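Uncharacterized protein (Bombyx mori, PDB 5AZ0) probably catalyses the NADPH-dependent reduction of carbonyl compounds to alcohols. Local coordinates at residues D56-A61 with V279-L285; Y109-V115 with E155-F160; I251-K257 with F293-D299. The contacts are given in a common frame with arbitrary orientation. Where two conformers were deposited one is given. Numbering follows the deposited sequence.

Contact 1 of 3, residues D56-A61 with V279-L285. With ACT (acetate ion), chain K.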
loop_
_atom_site.group_PDB
_atom_site.type_symbol
_atom_site.label_atom_id
_atom_site.label_comp_id
_atom_site.label_asym_id
_atom_site.label_seq_id
_atom_site.Cartn_x
_atom_site.Cartn_y
_atom_site.Cartn_z
ATOM N N ASP A 56 12.897 -0.763 14.619
ATOM C CA ASP A 56 12.517 -0.638 16.030
ATOM C C ASP A 56 11.029 -0.298 16.169
ATOM O O ASP A 56 10.333 -0.943 16.946
ATOM C CB ASP A 56 13.458 0.397 16.710
ATOM C CG ASP A 56 13.238 0.525 18.189
ATOM O OD1 ASP A 56 13.067 -0.504 18.892
ATOM O OD2 ASP A 56 13.171 1.699 18.625
ATOM N N ALA A 57 10.493 0.643 15.368
ATOM C CA ALA A 57 9.005 0.903 15.457
ATOM C C ALA A 57 8.170 -0.297 14.928
ATOM O O ALA A 57 7.091 -0.615 15.464
ATOM C CB ALA A 57 8.648 2.225 14.788
ATOM N N LEU A 58 8.759 -1.088 14.008
ATOM C CA LEU A 58 8.101 -2.380 13.591
ATOM C C LEU A 58 7.974 -3.386 14.715
ATOM O O LEU A 58 6.881 -4.012 14.966
ATOM C CB LEU A 58 8.779 -2.993 12.347
ATOM C CG LEU A 58 8.268 -4.355 11.814
ATOM C CD1 LEU A 58 6.770 -4.397 11.575
ATOM C CD2 LEU A 58 9.029 -4.643 10.540
ATOM N N SER A 59 9.070 -3.514 15.466
ATOM C CA SER A 59 9.087 -4.452 16.586
ATOM C C SER A 59 8.066 -4.053 17.589
ATOM O O SER A 59 7.247 -4.863 18.085
ATOM C CB SER A 59 10.533 -4.496 17.246
ATOM O OG SER A 59 10.476 -5.328 18.407
ATOM N N TYR A 60 8.066 -2.764 17.911
ATOM C CA TYR A 60 7.015 -2.194 18.791
ATOM C C TYR A 60 5.598 -2.467 18.213
ATOM O O TYR A 60 4.666 -2.972 18.911
ATOM C CB TYR A 60 7.309 -0.647 18.980
ATOM C CG TYR A 60 6.240 0.077 19.766
ATOM C CD1 TYR A 60 6.140 -0.048 21.174
ATOM C CD2 TYR A 60 5.245 0.840 19.108
ATOM C CE1 TYR A 60 5.117 0.604 21.882
ATOM C CE2 TYR A 60 4.228 1.475 19.814
ATOM C CZ TYR A 60 4.152 1.372 21.189
ATOM O OH TYR A 60 3.124 2.064 21.834
ATOM N N ALA A 61 5.435 -2.182 16.901
ATOM C CA ALA A 61 4.072 -2.398 16.244
ATOM C C ALA A 61 3.614 -3.775 16.445
ATOM O O ALA A 61 2.466 -4.020 16.876
ATOM C CB ALA A 61 4.122 -2.069 14.763
ATOM N N VAL A 279 8.038 6.080 11.514
ATOM C CA VAL A 279 9.124 5.426 12.246
ATOM C C VAL A 279 9.096 5.866 13.709
ATOM O O VAL A 279 10.074 5.665 14.423
ATOM C CB VAL A 279 10.517 5.679 11.591
ATOM C CG1 VAL A 279 10.532 5.257 10.141
ATOM C CG2 VAL A 279 10.936 7.147 11.665
ATOM N N THR A 280 7.954 6.372 14.170
ATOM C CA THR A 280 7.779 6.899 15.533
ATOM C C THR A 280 6.750 6.145 16.261
ATOM O O THR A 280 5.595 6.120 15.853
ATOM C CB THR A 280 7.283 8.352 15.479
ATOM O OG1 THR A 280 8.245 9.162 14.775
ATOM C CG2 THR A 280 7.063 8.911 16.868
ATOM N N LYS A 281 7.126 5.576 17.394
ATOM C CA LYS A 281 6.265 4.618 18.047
ATOM C C LYS A 281 4.976 5.196 18.575
ATOM O O LYS A 281 3.948 4.453 18.756
ATOM C CB LYS A 281 7.006 3.935 19.214
ATOM C CG LYS A 281 8.267 3.176 18.824
ATOM C CD LYS A 281 8.957 2.593 20.059
ATOM C CE LYS A 281 10.389 2.276 19.736
ATOM N NZ LYS A 281 10.918 1.162 20.576
ATOM N N SER A 282 5.022 6.472 18.966
ATOM C CA SER A 282 3.763 7.079 19.457
ATOM C C SER A 282 2.762 7.175 18.267
ATOM O O SER A 282 1.597 6.951 18.453
ATOM C CB SER A 282 3.993 8.443 20.134
ATOM O OG SER A 282 4.926 9.189 19.398
ATOM N N ARG A 283 3.248 7.498 17.072
ATOM C CA ARG A 283 2.391 7.492 15.861
ATOM C C ARG A 283 1.869 6.104 15.517
ATOM O O ARG A 283 0.675 5.918 15.278
ATOM C CB ARG A 283 3.123 8.158 14.733
ATOM C CG ARG A 283 3.088 9.677 14.921
ATOM C CD ARG A 283 4.111 10.329 14.024
ATOM N NE ARG A 283 4.199 11.781 14.151
ATOM C CZ ARG A 283 5.267 12.511 13.804
ATOM N NH1 ARG A 283 6.387 11.952 13.329
ATOM N NH2 ARG A 283 5.228 13.828 13.948
ATOM N N VAL A 284 2.725 5.103 15.678
ATOM C CA VAL A 284 2.310 3.726 15.509
ATOM C C VAL A 284 1.167 3.440 16.404
ATOM O O VAL A 284 0.158 2.875 16.004
ATOM C CB VAL A 284 3.459 2.753 15.817
ATOM C CG1 VAL A 284 3.015 1.324 15.847
ATOM C CG2 VAL A 284 4.536 2.907 14.784
ATOM N N LEU A 285 1.299 3.820 17.652
ATOM C CA LEU A 285 0.212 3.538 18.615
ATOM C C LEU A 285 -1.091 4.313 18.301
ATOM O O LEU A 285 -2.214 3.798 18.393
ATOM C CB LEU A 285 0.696 3.908 20.032
ATOM C CG LEU A 285 -0.318 3.746 21.155
ATOM C CD1 LEU A 285 -0.933 2.371 21.136
ATOM C CD2 LEU A 285 0.307 4.111 22.529
HETATM C C ACT K . 7.422 9.579 11.054
HETATM O O ACT K . 6.269 10.041 11.256
HETATM O OXT ACT K . 8.084 9.229 12.019
HETATM C CH3 ACT K . 8.031 9.369 9.691
#
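A (β/α)8 barrel must close on itself, and here the closure can be followed atom by atom: helix 281-287, which comes after the last barrel strand, packs beside helix 51-64, which comes after the first. Their short segments run 34° apart with axes 9.6 Å from each other, close enough for one layer of side chains. Lys281 and Tyr60 contribute the most surface. The aliphatic root of the lysine lies on the tyrosine ring, Lys281 CB being 3.9 Å from the centroid and over the face, a CH-pi contact, while Val284 and Leu285 line the ring's edge. Ala57 is the third major participant. Its small side chain lets the backbones draw together, with Ala57 CA 5.3 Å from Lys281 CA, and its CB meets Val279 O at 3.7 Å. Deeper in, Ala61 CB touches Val284 CG1 at 3.7 Å, and both side chains pack on Tyr22 of the first strand.

The turn leading into helix 281-287 also holds an acetate, probably from the crystallisation liquor, bound by Val279 N, Thr280 OG1 and, weakly, Arg283 NH1; its position is consistent with the pocket that receives the 2'-phosphate of NADPH in related reductases. Near the solvent, at exposed Asp56, the Lys281 chain ends in a salt bridge, Lys281 NZ to Asp56 OD2 at 3.0 Å.

Contact 2 of 3, residues Y109-V115 with E155-F160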
loop_
_atom_site.group_PDB
_atom_site.type_symbol
_atom_site.label_atom_id
_atom_site.label_comp_id
_atom_site.label_asym_id
_atom_site.label_seq_id
_atom_site.Cartn_x
_atom_site.Cartn_y
_atom_site.Cartn_z
ATOM N N TYR A 109 10.089 -6.683 -14.079
ATOM C CA TYR A 109 9.856 -8.144 -13.974
ATOM C C TYR A 109 8.444 -8.453 -14.468
ATOM O O TYR A 109 7.642 -9.113 -13.763
ATOM C CB TYR A 109 10.145 -8.562 -12.467
ATOM C CG TYR A 109 11.611 -8.658 -12.152
ATOM C CD1 TYR A 109 12.349 -9.716 -12.616
ATOM C CD2 TYR A 109 12.293 -7.692 -11.439
ATOM C CE1 TYR A 109 13.712 -9.801 -12.418
ATOM C CE2 TYR A 109 13.696 -7.801 -11.195
ATOM C CZ TYR A 109 14.379 -8.836 -11.696
ATOM O OH TYR A 109 15.735 -9.000 -11.474
ATOM N N HIS A 110 8.061 -7.940 -15.655
ATOM C CA HIS A 110 6.628 -8.063 -16.119
ATOM C C HIS A 110 6.420 -9.133 -17.069
ATOM O O HIS A 110 5.258 -9.476 -17.408
ATOM C CB HIS A 110 6.032 -6.768 -16.648
ATOM C CG HIS A 110 5.500 -5.868 -15.593
ATOM N ND1 HIS A 110 4.329 -5.195 -15.758
ATOM C CD2 HIS A 110 5.965 -5.525 -14.364
ATOM C CE1 HIS A 110 4.065 -4.479 -14.675
ATOM N NE2 HIS A 110 5.071 -4.620 -13.822
ATOM N N ARG A 111 7.474 -9.783 -17.491
ATOM C CA ARG A 111 7.193 -11.038 -18.235
ATOM C C ARG A 111 6.642 -12.081 -17.261
ATOM O O ARG A 111 7.102 -12.127 -16.119
ATOM C CB ARG A 111 8.463 -11.590 -18.883
ATOM C CG ARG A 111 9.073 -10.723 -20.006
ATOM C CD ARG A 111 10.537 -11.099 -20.252
ATOM N NE ARG A 111 11.175 -10.111 -21.129
ATOM C CZ ARG A 111 11.655 -8.939 -20.747
ATOM N NH1 ARG A 111 11.617 -8.535 -19.503
ATOM N NH2 ARG A 111 12.181 -8.134 -21.628
ATOM N N ALA A 112 5.767 -12.961 -17.744
ATOM C CA ALA A 112 5.152 -13.973 -16.949
ATOM C C ALA A 112 6.162 -14.764 -16.118
ATOM O O ALA A 112 6.045 -14.814 -14.918
ATOM C CB ALA A 112 4.323 -14.921 -17.795
ATOM N N ALA A 113 7.212 -15.276 -16.757
ATOM C CA ALA A 113 8.234 -16.049 -16.047
ATOM C C ALA A 113 9.024 -15.222 -15.084
ATOM O O ALA A 113 9.584 -15.776 -14.151
ATOM C CB ALA A 113 9.175 -16.712 -17.039
ATOM N N ASP A 114 9.075 -13.901 -15.242
ATOM C CA ASP A 114 9.827 -13.170 -14.277
ATOM C C ASP A 114 9.190 -12.951 -12.941
ATOM O O ASP A 114 9.890 -12.558 -11.989
ATOM C CB ASP A 114 10.338 -11.876 -14.847
ATOM C CG ASP A 114 11.559 -12.136 -15.807
ATOM O OD1 ASP A 114 12.655 -12.745 -15.446
ATOM O OD2 ASP A 114 11.295 -11.883 -16.948
ATOM N N VAL A 115 7.879 -13.122 -12.865
ATOM C CA VAL A 115 7.182 -12.856 -11.585
ATOM C C VAL A 115 7.724 -13.878 -10.552
ATOM O O VAL A 115 8.065 -13.505 -9.487
ATOM C CB VAL A 115 5.681 -13.060 -11.768
ATOM C CG1 VAL A 115 4.939 -12.849 -10.462
ATOM C CG2 VAL A 115 5.139 -12.030 -12.800
ATOM N N GLU A 155 -0.344 -10.325 -19.473
ATOM C CA GLU A 155 0.734 -11.345 -19.551
ATOM C C GLU A 155 1.335 -11.398 -18.172
ATOM O O GLU A 155 1.533 -12.454 -17.664
ATOM C CB GLU A 155 1.919 -11.140 -20.563
ATOM C CG GLU A 155 2.933 -12.339 -20.493
ATOM C CD GLU A 155 4.306 -12.196 -21.176
ATOM O OE1 GLU A 155 4.316 -11.484 -22.203
ATOM O OE2 GLU A 155 5.327 -12.842 -20.714
ATOM N N THR A 156 1.621 -10.260 -17.570
ATOM C CA THR A 156 2.205 -10.291 -16.241
ATOM C C THR A 156 1.348 -11.103 -15.237
ATOM O O THR A 156 1.869 -11.903 -14.476
ATOM C CB THR A 156 2.426 -8.901 -15.715
ATOM O OG1 THR A 156 3.037 -8.129 -16.752
ATOM C CG2 THR A 156 3.287 -8.935 -14.455
ATOM N N TRP A 157 0.040 -10.964 -15.367
ATOM C CA TRP A 157 -0.913 -11.537 -14.475
ATOM C C TRP A 157 -0.913 -13.013 -14.574
ATOM O O TRP A 157 -1.034 -13.664 -13.547
ATOM C CB TRP A 157 -2.304 -10.926 -14.712
ATOM C CG TRP A 157 -3.274 -11.323 -13.604
ATOM C CD1 TRP A 157 -4.280 -12.197 -13.682
ATOM C CD2 TRP A 157 -3.239 -10.859 -12.270
ATOM N NE1 TRP A 157 -4.930 -12.293 -12.457
ATOM C CE2 TRP A 157 -4.321 -11.462 -11.579
ATOM C CE3 TRP A 157 -2.400 -9.980 -11.575
ATOM C CZ2 TRP A 157 -4.554 -11.258 -10.210
ATOM C CZ3 TRP A 157 -2.671 -9.719 -10.224
ATOM C CH2 TRP A 157 -3.713 -10.371 -9.562
ATOM N N ARG A 158 -0.635 -13.565 -15.753
ATOM C CA ARG A 158 -0.473 -15.016 -15.836
ATOM C C ARG A 158 0.649 -15.530 -14.909
ATOM O O ARG A 158 0.544 -16.593 -14.352
ATOM C CB ARG A 158 -0.168 -15.550 -17.257
ATOM C CG ARG A 158 -1.296 -15.371 -18.290
ATOM C CD ARG A 158 -1.084 -16.032 -19.713
ATOM N NE ARG A 158 -0.814 -15.046 -20.794
ATOM C CZ ARG A 158 -1.688 -14.114 -21.277
ATOM N NH1 ARG A 158 -2.946 -13.987 -20.831
ATOM N NH2 ARG A 158 -1.290 -13.260 -22.236
ATOM N N GLY A 159 1.732 -14.796 -14.825
ATOM C CA GLY A 159 2.820 -15.111 -13.914
ATOM C C GLY A 159 2.337 -14.993 -12.476
ATOM O O GLY A 159 2.720 -15.822 -11.664
ATOM N N PHE A 160 1.513 -13.987 -12.140
ATOM C CA PHE A 160 0.954 -13.911 -10.736
ATOM C C PHE A 160 0.091 -15.142 -10.464
ATOM O O PHE A 160 0.224 -15.765 -9.426
ATOM C CB PHE A 160 0.160 -12.621 -10.488
ATOM C CG PHE A 160 1.020 -11.465 -10.145
ATOM C CD1 PHE A 160 1.838 -10.891 -11.087
ATOM C CD2 PHE A 160 1.059 -10.994 -8.864
ATOM C CE1 PHE A 160 2.682 -9.854 -10.763
ATOM C CE2 PHE A 160 1.874 -9.969 -8.532
ATOM C CZ PHE A 160 2.724 -9.427 -9.472
#
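Neighbouring helices of a (β/α)8 barrel meet side by side, and residues 109-115, which lead into helix 112-126, illustrate how the approach is organised against helix 153-165. Tyr109 barely touches the partner, so the contact really begins at His110. The carbonyl of this residue accepts a hydrogen bond from Thr156, with Thr156 OG1 to His110 O at 2.7 Å, while the methyl of the same threonine covers the imidazole: Thr156 CG2 is 4.2 Å from the ring centroid, over its face. Both side chains also reach Met136 on strand 133-136, which ties the pair to the barrel wall.

Arg111 points away overall, yet Arg111 CA and CB still lie 3.6 and 3.8 Å from Glu155 OE2; its guanidinium forms a salt bridge with Glu149. Next along the chain, Ala112 N donates to Glu155 OE2 at 3.0 Å in a nearly straight bond. This is also where the backbones come closest, Ala112 CA lying 4.0 Å from Gly159 CA. A side chain on Gly159 could not fit, since its CB would clash with both Ala112 O and Val115. Instead Gly159 CA meets Ala112 O at 3.4 Å in a CA-H...O contact.

One turn on, Val115 points toward the partner helix. Its CG1 sits over the Phe160 ring, 4.0 Å from the centroid, and Phe160 in turn packs on strands 133-136 and 172-175. The chemistry thus changes along the segment: Thr156 and Glu155 satisfy main-chain groups of His110 and Ala112, and apolar packing of Val115 on Phe160 follows.

Contact 3 of 3, residues I251-K257 with F293-D299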
loop_
_atom_site.group_PDB
_atom_site.type_symbol
_atom_site.label_atom_id
_atom_site.label_comp_id
_atom_site.label_asym_id
_atom_site.label_seq_id
_atom_site.Cartn_x
_atom_site.Cartn_y
_atom_site.Cartn_z
ATOM N N ILE A 251 -14.038 17.971 14.594
ATOM C CA ILE A 251 -14.428 16.524 14.505
ATOM C C ILE A 251 -13.595 15.719 15.516
ATOM O O ILE A 251 -14.141 14.858 16.225
ATOM C CB ILE A 251 -14.308 15.974 13.053
ATOM C CG1 ILE A 251 -15.313 16.717 12.125
ATOM C CG2 ILE A 251 -14.605 14.477 13.000
ATOM C CD1 ILE A 251 -14.917 16.788 10.676
ATOM N N GLY A 252 -12.295 16.016 15.581
ATOM C CA GLY A 252 -11.425 15.462 16.648
ATOM C C GLY A 252 -12.036 15.522 18.052
ATOM O O GLY A 252 -12.371 14.471 18.673
ATOM N N ARG A 253 -12.259 16.750 18.529
ATOM C CA ARG A 253 -12.802 16.945 19.899
ATOM C C ARG A 253 -14.127 16.236 20.042
ATOM O O ARG A 253 -14.424 15.637 21.072
ATOM C CB ARG A 253 -12.955 18.423 20.268
ATOM C CG ARG A 253 -11.640 19.189 20.402
ATOM C CD ARG A 253 -11.921 20.641 20.822
ATOM N NE ARG A 253 -12.560 21.416 19.741
ATOM C CZ ARG A 253 -11.931 22.207 18.850
ATOM N NH1 ARG A 253 -10.603 22.401 18.875
ATOM N NH2 ARG A 253 -12.651 22.836 17.909
ATOM N N LYS A 254 -14.945 16.250 19.015
ATOM C CA LYS A 254 -16.210 15.556 19.153
ATOM C C LYS A 254 -16.102 14.083 19.522
ATOM O O LYS A 254 -16.850 13.601 20.349
ATOM C CB LYS A 254 -17.037 15.753 17.894
ATOM C CG LYS A 254 -18.363 15.064 17.911
ATOM C CD LYS A 254 -19.124 15.407 16.636
ATOM C CE LYS A 254 -20.349 14.518 16.554
ATOM N NZ LYS A 254 -21.090 14.814 15.308
ATOM N N TYR A 255 -15.191 13.339 18.908
ATOM C CA TYR A 255 -15.113 11.874 19.179
ATOM C C TYR A 255 -13.883 11.510 20.001
ATOM O O TYR A 255 -13.697 10.348 20.360
ATOM C CB TYR A 255 -15.115 11.072 17.886
ATOM C CG TYR A 255 -16.264 11.340 16.955
ATOM C CD1 TYR A 255 -17.457 10.671 17.068
ATOM C CD2 TYR A 255 -16.132 12.270 15.955
ATOM C CE1 TYR A 255 -18.511 10.910 16.172
ATOM C CE2 TYR A 255 -17.156 12.541 15.070
ATOM C CZ TYR A 255 -18.341 11.849 15.163
ATOM O OH TYR A 255 -19.313 12.135 14.209
ATOM N N GLY A 256 -13.047 12.494 20.291
ATOM C CA GLY A 256 -11.982 12.319 21.267
ATOM C C GLY A 256 -10.756 11.748 20.616
ATOM O O GLY A 256 -10.151 10.842 21.141
ATOM N N LYS A 257 -10.386 12.317 19.470
ATOM C CA LYS A 257 -9.373 11.751 18.609
ATOM C C LYS A 257 -8.561 12.844 18.039
ATOM O O LYS A 257 -9.036 13.954 17.876
ATOM C CB LYS A 257 -10.041 10.984 17.433
ATOM C CG LYS A 257 -10.820 9.730 17.804
ATOM C CD LYS A 257 -9.936 8.630 18.443
ATOM C CE LYS A 257 -10.843 7.536 19.012
ATOM N NZ LYS A 257 -10.228 6.224 19.327
ATOM N N PHE A 293 -14.947 4.208 17.015
ATOM C CA PHE A 293 -15.793 5.390 16.836
ATOM C C PHE A 293 -16.432 5.392 15.464
ATOM O O PHE A 293 -15.854 4.890 14.528
ATOM C CB PHE A 293 -15.030 6.698 17.190
ATOM C CG PHE A 293 -14.054 7.201 16.141
ATOM C CD1 PHE A 293 -12.769 6.659 16.032
ATOM C CD2 PHE A 293 -14.363 8.319 15.344
ATOM C CE1 PHE A 293 -11.853 7.178 15.121
ATOM C CE2 PHE A 293 -13.453 8.833 14.405
ATOM C CZ PHE A 293 -12.202 8.246 14.273
ATOM N N GLN A 294 -17.654 5.900 15.381
ATOM C CA GLN A 294 -18.450 5.918 14.164
ATOM C C GLN A 294 -18.615 7.403 13.843
ATOM O O GLN A 294 -19.064 8.162 14.699
ATOM C CB GLN A 294 -19.781 5.214 14.432
ATOM C CG GLN A 294 -20.677 4.962 13.216
ATOM C CD GLN A 294 -20.228 3.779 12.350
ATOM O OE1 GLN A 294 -19.637 2.807 12.847
ATOM N NE2 GLN A 294 -20.509 3.856 11.045
ATOM N N LEU A 295 -18.159 7.835 12.663
ATOM C CA LEU A 295 -18.344 9.208 12.207
ATOM C C LEU A 295 -19.775 9.309 11.744
ATOM O O LEU A 295 -20.261 8.421 11.005
ATOM C CB LEU A 295 -17.368 9.603 11.091
ATOM C CG LEU A 295 -15.916 9.770 11.527
ATOM C CD1 LEU A 295 -14.951 9.376 10.401
ATOM C CD2 LEU A 295 -15.528 11.165 11.997
ATOM N N ASP A 296 -20.485 10.361 12.184
ATOM C CA ASP A 296 -21.915 10.485 11.796
ATOM C C ASP A 296 -22.034 11.179 10.442
ATOM O O ASP A 296 -21.035 11.654 9.884
ATOM C CB ASP A 296 -22.790 11.117 12.906
ATOM C CG ASP A 296 -22.447 12.558 13.183
ATOM O OD1 ASP A 296 -22.073 13.312 12.246
ATOM O OD2 ASP A 296 -22.532 12.899 14.366
ATOM N N ASP A 297 -23.250 11.170 9.916
ATOM C CA ASP A 297 -23.531 11.619 8.575
ATOM C C ASP A 297 -22.993 13.002 8.373
ATOM O O ASP A 297 -22.453 13.290 7.333
ATOM C CB ASP A 297 -25.031 11.616 8.283
ATOM C CG ASP A 297 -25.643 10.215 8.279
ATOM O OD1 ASP A 297 -24.947 9.244 7.924
ATOM O OD2 ASP A 297 -26.848 10.088 8.624
ATOM N N GLU A 298 -23.131 13.863 9.368
ATOM C CA GLU A 298 -22.650 15.269 9.262
ATOM C C GLU A 298 -21.143 15.363 9.081
ATOM O O GLU A 298 -20.632 16.127 8.222
ATOM C CB GLU A 298 -23.074 16.065 10.513
ATOM C CG GLU A 298 -22.783 17.565 10.460
ATOM C CD GLU A 298 -22.909 18.269 11.827
ATOM O OE1 GLU A 298 -23.750 17.847 12.656
ATOM O OE2 GLU A 298 -22.158 19.244 12.062
ATOM N N ASP A 299 -20.403 14.599 9.885
ATOM C CA ASP A 299 -18.932 14.662 9.825
ATOM C C ASP A 299 -18.329 13.951 8.564
ATOM O O ASP A 299 -17.362 14.417 8.006
ATOM C CB ASP A 299 -18.333 14.157 11.124
ATOM C CG ASP A 299 -18.822 14.958 12.351
ATOM O OD1 ASP A 299 -18.850 16.222 12.305
ATOM O OD2 ASP A 299 -19.199 14.295 13.342
#
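Aldo-keto reductases add helices to the regular barrel, and this contact joins two of them: the end of helix 246-255, in the connection following the seventh barrel strand, and the approach to helix 297-304, which follows the eighth barrel helix. Tyr255 is the centre of the arrangement. Its hydroxyl donates to Asp299 OD2 in a very short hydrogen bond (Tyr255 OH to OD2, 2.3 Å) and accepts one from Asp296 N at 2.9 Å, so it bridges the backbone just before helix 297-304 and a side chain of its first turn. Lys254 joins the same cluster in an extended conformation: Lys254 NZ forms salt bridges with Asp296 OD2 at 2.6 Å and Asp299 OD2 at 2.8 Å, its positive charge offsetting two carboxylates placed side by side. Asp296 has a further role as N-cap, its OD1 accepting from Asp299 N at 3.2 Å.

Next to this polar group is an apolar patch, in which Leu295 CD2 touches Ile251 CG2 at 3.6 Å and Tyr255 CE2 at 3.7 Å. Tyr255 CB also meets Phe293 CD2 at 3.8 Å. The helix stops at Gly256, whose positive phi suits glycine, and Lys257 N turns back to Gly252 O at 3.0 Å. That reversal brings Lys257 CG over the Phe293 ring, 4.0 Å from its centroid, while the amine pairs with Asp292. An N-capped helix start fastened by charge to the end of another helix is the result, here uniting two of the accessory helices that distinguish the aldo-keto reductase fold from a plain (β/α)8 barrel.

Two of the three contacts join neighbouring helices of the barrel's outer ring; the third joins accessory helices. Contact 2 links the third and fourth barrel helices, contact 1 brings the eighth back to the first, and contact 3 lies outside that ring. Contacts 1 and 2 lie on opposite sides of the chain's centre, their own centres 35 Å apart; contacts 2 and 3 are still farther separated, at 44 Å between centres. Contacts 1 and 3 are the neighbours, with nearest atoms about 8 Å apart, because helices 281-287 and 297-304 are consecutive. Of the three, contact 1 alone holds the bound acetate, in what is probably the cofactor-phosphate pocket.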